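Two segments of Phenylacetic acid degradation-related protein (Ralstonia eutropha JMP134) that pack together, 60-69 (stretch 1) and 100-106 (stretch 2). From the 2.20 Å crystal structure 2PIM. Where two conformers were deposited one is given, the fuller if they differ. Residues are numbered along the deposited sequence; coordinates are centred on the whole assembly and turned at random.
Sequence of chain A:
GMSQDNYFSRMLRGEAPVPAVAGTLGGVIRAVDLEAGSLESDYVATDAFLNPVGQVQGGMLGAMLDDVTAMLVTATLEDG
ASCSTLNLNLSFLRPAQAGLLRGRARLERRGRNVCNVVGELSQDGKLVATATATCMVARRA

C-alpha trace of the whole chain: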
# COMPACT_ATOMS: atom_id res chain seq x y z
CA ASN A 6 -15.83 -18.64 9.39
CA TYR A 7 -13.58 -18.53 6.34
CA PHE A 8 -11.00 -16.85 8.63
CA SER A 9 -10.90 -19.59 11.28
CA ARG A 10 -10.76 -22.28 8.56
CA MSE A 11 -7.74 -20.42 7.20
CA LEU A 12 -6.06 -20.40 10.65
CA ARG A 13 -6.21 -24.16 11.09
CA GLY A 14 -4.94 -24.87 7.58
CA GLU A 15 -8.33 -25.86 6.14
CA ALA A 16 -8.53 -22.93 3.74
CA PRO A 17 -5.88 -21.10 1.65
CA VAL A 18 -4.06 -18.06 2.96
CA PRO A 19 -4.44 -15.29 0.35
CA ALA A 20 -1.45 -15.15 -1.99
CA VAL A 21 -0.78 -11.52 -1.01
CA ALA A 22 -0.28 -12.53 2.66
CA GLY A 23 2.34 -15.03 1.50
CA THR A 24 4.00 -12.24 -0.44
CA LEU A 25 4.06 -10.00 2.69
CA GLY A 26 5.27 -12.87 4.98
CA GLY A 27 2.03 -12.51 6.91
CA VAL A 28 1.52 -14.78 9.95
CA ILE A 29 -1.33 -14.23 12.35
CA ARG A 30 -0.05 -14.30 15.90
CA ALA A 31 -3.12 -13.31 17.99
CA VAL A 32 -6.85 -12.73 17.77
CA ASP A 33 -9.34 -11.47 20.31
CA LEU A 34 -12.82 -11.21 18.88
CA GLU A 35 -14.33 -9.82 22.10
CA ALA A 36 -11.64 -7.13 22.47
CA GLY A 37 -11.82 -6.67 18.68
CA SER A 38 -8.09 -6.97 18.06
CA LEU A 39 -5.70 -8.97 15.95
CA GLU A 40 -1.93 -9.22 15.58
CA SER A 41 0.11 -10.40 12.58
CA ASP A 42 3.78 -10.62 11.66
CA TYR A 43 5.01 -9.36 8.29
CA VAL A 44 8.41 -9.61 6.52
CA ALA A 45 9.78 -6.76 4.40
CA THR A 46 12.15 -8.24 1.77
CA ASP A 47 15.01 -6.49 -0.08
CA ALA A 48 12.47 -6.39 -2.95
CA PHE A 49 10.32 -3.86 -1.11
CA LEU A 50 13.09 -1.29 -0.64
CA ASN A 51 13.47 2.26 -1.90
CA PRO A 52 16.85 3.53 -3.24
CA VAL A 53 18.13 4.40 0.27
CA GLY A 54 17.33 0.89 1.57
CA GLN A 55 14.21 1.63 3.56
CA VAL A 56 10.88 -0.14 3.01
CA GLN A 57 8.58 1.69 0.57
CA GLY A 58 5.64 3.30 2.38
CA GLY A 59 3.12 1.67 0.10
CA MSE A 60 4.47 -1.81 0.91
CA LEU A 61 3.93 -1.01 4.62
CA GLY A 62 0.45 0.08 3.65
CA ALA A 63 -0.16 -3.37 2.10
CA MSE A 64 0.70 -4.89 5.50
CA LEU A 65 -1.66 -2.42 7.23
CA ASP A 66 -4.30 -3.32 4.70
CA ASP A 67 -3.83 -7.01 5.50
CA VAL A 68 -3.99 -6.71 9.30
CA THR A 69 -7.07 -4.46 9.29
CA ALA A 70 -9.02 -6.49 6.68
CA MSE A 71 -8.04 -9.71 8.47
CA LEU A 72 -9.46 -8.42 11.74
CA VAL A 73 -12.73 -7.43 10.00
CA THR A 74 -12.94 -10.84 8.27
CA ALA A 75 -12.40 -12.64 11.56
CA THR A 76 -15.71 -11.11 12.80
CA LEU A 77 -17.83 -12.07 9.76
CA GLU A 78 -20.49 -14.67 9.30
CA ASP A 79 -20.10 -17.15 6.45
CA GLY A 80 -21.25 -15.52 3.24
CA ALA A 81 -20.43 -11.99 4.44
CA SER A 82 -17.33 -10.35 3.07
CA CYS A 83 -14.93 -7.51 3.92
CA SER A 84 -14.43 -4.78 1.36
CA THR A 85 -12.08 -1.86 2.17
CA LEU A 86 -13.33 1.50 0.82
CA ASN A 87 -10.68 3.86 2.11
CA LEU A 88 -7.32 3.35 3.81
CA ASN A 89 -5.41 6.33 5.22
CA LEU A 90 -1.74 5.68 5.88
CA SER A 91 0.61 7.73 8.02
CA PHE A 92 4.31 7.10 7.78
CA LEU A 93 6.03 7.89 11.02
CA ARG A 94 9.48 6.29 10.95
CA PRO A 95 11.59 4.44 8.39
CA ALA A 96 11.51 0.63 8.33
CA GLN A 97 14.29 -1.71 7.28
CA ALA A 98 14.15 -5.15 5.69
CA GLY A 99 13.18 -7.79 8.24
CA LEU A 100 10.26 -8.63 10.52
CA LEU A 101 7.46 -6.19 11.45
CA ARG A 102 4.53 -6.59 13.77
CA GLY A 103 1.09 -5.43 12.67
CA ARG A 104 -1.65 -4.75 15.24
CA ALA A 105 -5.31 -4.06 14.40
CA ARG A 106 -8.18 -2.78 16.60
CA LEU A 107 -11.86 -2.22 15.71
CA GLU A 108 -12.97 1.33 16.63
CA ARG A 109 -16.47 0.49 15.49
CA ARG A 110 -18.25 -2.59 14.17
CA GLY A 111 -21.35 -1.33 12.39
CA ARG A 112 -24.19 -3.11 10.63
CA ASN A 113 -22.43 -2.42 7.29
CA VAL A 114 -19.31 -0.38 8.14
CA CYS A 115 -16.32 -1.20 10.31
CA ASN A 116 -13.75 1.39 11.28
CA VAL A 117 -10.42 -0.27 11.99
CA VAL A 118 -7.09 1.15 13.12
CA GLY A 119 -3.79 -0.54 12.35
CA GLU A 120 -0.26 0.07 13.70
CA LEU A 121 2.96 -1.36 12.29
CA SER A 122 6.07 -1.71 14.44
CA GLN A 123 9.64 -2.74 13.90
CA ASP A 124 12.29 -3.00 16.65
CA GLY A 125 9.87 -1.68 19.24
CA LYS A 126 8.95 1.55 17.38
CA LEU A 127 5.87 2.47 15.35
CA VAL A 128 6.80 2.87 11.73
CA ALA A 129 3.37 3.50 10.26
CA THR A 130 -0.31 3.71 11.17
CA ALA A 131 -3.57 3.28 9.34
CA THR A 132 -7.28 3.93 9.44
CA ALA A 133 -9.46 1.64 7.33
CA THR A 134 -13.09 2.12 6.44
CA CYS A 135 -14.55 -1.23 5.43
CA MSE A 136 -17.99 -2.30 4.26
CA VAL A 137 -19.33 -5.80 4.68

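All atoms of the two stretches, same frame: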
# COMPACT_ATOMS: atom_id res chain seq x y z
N MSE A 60 4.34 -0.39 0.54
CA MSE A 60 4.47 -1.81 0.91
C MSE A 60 4.05 -1.98 2.38
O MSE A 60 3.35 -2.93 2.70
CB MSE A 60 5.88 -2.35 0.65
CG MSE A 60 6.22 -2.41 -0.85
SE MSE A 60 4.90 -3.50 -1.81
CE MSE A 60 4.89 -5.03 -0.76
N LEU A 61 4.43 -1.03 3.24
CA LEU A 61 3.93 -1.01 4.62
C LEU A 61 2.42 -0.88 4.67
O LEU A 61 1.76 -1.51 5.50
CB LEU A 61 4.51 0.14 5.39
CG LEU A 61 6.05 0.21 5.51
CD1 LEU A 61 6.48 1.54 6.13
CD2 LEU A 61 6.60 -0.93 6.30
N GLY A 62 1.88 -0.04 3.79
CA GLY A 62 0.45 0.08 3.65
C GLY A 62 -0.23 -1.22 3.26
O GLY A 62 -1.33 -1.47 3.71
N ALA A 63 0.40 -2.06 2.44
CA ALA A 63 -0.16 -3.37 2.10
C ALA A 63 -0.21 -4.29 3.30
O ALA A 63 -1.11 -5.10 3.44
CB ALA A 63 0.62 -4.01 0.92
N MSE A 64 0.75 -4.16 4.21
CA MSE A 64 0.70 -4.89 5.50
C MSE A 64 -0.42 -4.38 6.44
O MSE A 64 -1.13 -5.17 7.07
CB MSE A 64 2.04 -4.73 6.18
CG MSE A 64 3.14 -5.42 5.44
SE MSE A 64 4.93 -4.88 6.10
CE MSE A 64 6.05 -5.70 4.72
N LEU A 65 -0.57 -3.06 6.49
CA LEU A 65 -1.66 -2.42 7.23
C LEU A 65 -3.02 -2.79 6.67
O LEU A 65 -3.98 -3.02 7.42
CB LEU A 65 -1.44 -0.89 7.29
CG LEU A 65 -0.27 -0.44 8.23
CD1 LEU A 65 0.25 0.95 7.93
CD2 LEU A 65 -0.64 -0.55 9.71
N ASP A 66 -3.10 -2.87 5.35
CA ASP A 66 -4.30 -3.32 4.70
C ASP A 66 -4.62 -4.74 5.12
O ASP A 66 -5.79 -5.07 5.41
CB ASP A 66 -4.15 -3.17 3.17
CG ASP A 66 -5.46 -3.48 2.40
OD1 ASP A 66 -6.54 -3.06 2.82
OD2 ASP A 66 -5.41 -4.12 1.35
N ASP A 67 -3.60 -5.61 5.16
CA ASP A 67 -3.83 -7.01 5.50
C ASP A 67 -4.33 -7.16 6.95
O ASP A 67 -5.31 -7.86 7.22
CB ASP A 67 -2.55 -7.84 5.32
CG ASP A 67 -2.79 -9.31 5.64
OD1 ASP A 67 -3.40 -9.98 4.80
OD2 ASP A 67 -2.38 -9.80 6.74
N VAL A 68 -3.66 -6.51 7.89
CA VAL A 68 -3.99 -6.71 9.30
C VAL A 68 -5.40 -6.22 9.64
O VAL A 68 -6.18 -6.93 10.38
CB VAL A 68 -2.86 -6.16 10.24
CG1 VAL A 68 -2.83 -4.63 10.25
CG2 VAL A 68 -3.00 -6.73 11.60
N THR A 69 -5.78 -5.08 9.04
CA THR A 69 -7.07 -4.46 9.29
C THR A 69 -8.22 -5.25 8.65
O THR A 69 -9.19 -5.59 9.30
CB THR A 69 -7.09 -2.96 8.90
OG1 THR A 69 -6.82 -2.77 7.49
CG2 THR A 69 -6.09 -2.18 9.74
N LEU A 100 11.57 -8.45 9.90
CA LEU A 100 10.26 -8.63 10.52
C LEU A 100 9.62 -7.30 10.95
O LEU A 100 10.31 -6.38 11.38
CB LEU A 100 10.37 -9.52 11.74
CG LEU A 100 10.17 -11.02 11.65
CD1 LEU A 100 10.64 -11.64 12.95
CD2 LEU A 100 8.71 -11.33 11.39
N LEU A 101 8.29 -7.24 10.85
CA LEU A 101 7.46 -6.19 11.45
C LEU A 101 6.29 -6.86 12.10
O LEU A 101 5.94 -7.98 11.76
CB LEU A 101 6.93 -5.17 10.41
CG LEU A 101 7.99 -4.38 9.60
CD1 LEU A 101 8.35 -5.03 8.28
CD2 LEU A 101 7.52 -2.98 9.36
N ARG A 102 5.68 -6.14 13.02
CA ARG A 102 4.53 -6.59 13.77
C ARG A 102 3.38 -5.63 13.48
O ARG A 102 3.47 -4.43 13.80
CB ARG A 102 4.88 -6.49 15.26
CG ARG A 102 3.74 -6.70 16.23
CD ARG A 102 2.99 -7.95 15.92
NE ARG A 102 3.89 -9.12 15.96
CZ ARG A 102 3.96 -10.01 16.95
NH1 ARG A 102 3.16 -9.96 18.00
NH2 ARG A 102 4.81 -10.98 16.87
N GLY A 103 2.30 -6.18 12.93
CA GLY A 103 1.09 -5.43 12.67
C GLY A 103 0.06 -5.69 13.73
O GLY A 103 -0.20 -6.85 14.07
N ARG A 104 -0.55 -4.63 14.23
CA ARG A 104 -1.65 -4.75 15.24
C ARG A 104 -2.90 -4.01 14.75
O ARG A 104 -2.80 -2.88 14.30
CB ARG A 104 -1.18 -4.23 16.61
CG ARG A 104 -0.05 -5.07 17.20
CD ARG A 104 0.34 -4.75 18.68
NE ARG A 104 1.57 -5.49 19.09
CZ ARG A 104 2.85 -5.09 18.91
NH1 ARG A 104 3.17 -3.93 18.38
NH2 ARG A 104 3.84 -5.86 19.31
N ALA A 105 -4.06 -4.67 14.78
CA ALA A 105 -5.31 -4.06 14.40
C ALA A 105 -6.26 -4.00 15.61
O ALA A 105 -6.18 -4.86 16.49
CB ALA A 105 -5.94 -4.80 13.25
N ARG A 106 -7.08 -2.94 15.65
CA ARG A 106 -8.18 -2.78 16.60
C ARG A 106 -9.40 -2.21 15.87
O ARG A 106 -9.28 -1.24 15.12
CB ARG A 106 -7.83 -1.81 17.75
CG ARG A 106 -8.99 -1.57 18.74
CD ARG A 106 -8.76 -0.50 19.83
NE ARG A 106 -9.07 0.88 19.43
CZ ARG A 106 -8.16 1.78 19.03
NH1 ARG A 106 -6.88 1.47 18.96
NH2 ARG A 106 -8.54 2.98 18.69

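Stretch 1 is a helical segment and stretch 2 a β-strand segment; both elements extend beyond the residues given. The helix lies across the strand with the two N-to-C directions 44° apart. The axes come within 7.7 Å of each other. No hydrogen bond links the two stretches, so the contact rests on van der Waals packing. It is modest, with 284 Å² buried in total.

Along the strand, Leu100 is exposed and makes no contact with the helix. Leu101 points toward it and meets two residues one helical turn apart. Its CD2 lies 3.8 Å from CD2 of Leu61, and its CD1 lies 4.1 Å from SE of Met64, a selenomethionine. All these groups are apolar, and the three residues are buried. Leu61 starts out sideways, but the end of its side chain comes nearer the strand.

Arg102 does not reach the helix; its guanidinium group is hydrogen-bonded elsewhere in the structure. Gly103 has no side chain, and here Val68 comes close to the strand backbone. Val68 CG2 is 3.7 Å from Gly103 O. A CB on Gly103 would point toward the helix and lie only 3.6 Å from Val68 CB.

Arg104 directs its CB away from the helix. Its backbone still touches Val68, with Arg104 N 4.2 Å from Val68 CG2. Ala105 points toward the helix again. Its CB sits 3.6 Å from Val68 O and 3.9 Å from Val68 CG2. The same methyl is 4.1 Å from Thr69 CA. The backbones come close here, with Thr69 CA 5.4 Å from Ala105 CA and the Ala105 methyl packed against the helix backbone. Thr69 OG1 donates a hydrogen bond to Leu65 O at 2.9 Å, so this hydroxyl is satisfied within the helix. Arg106 turns away and makes no contact.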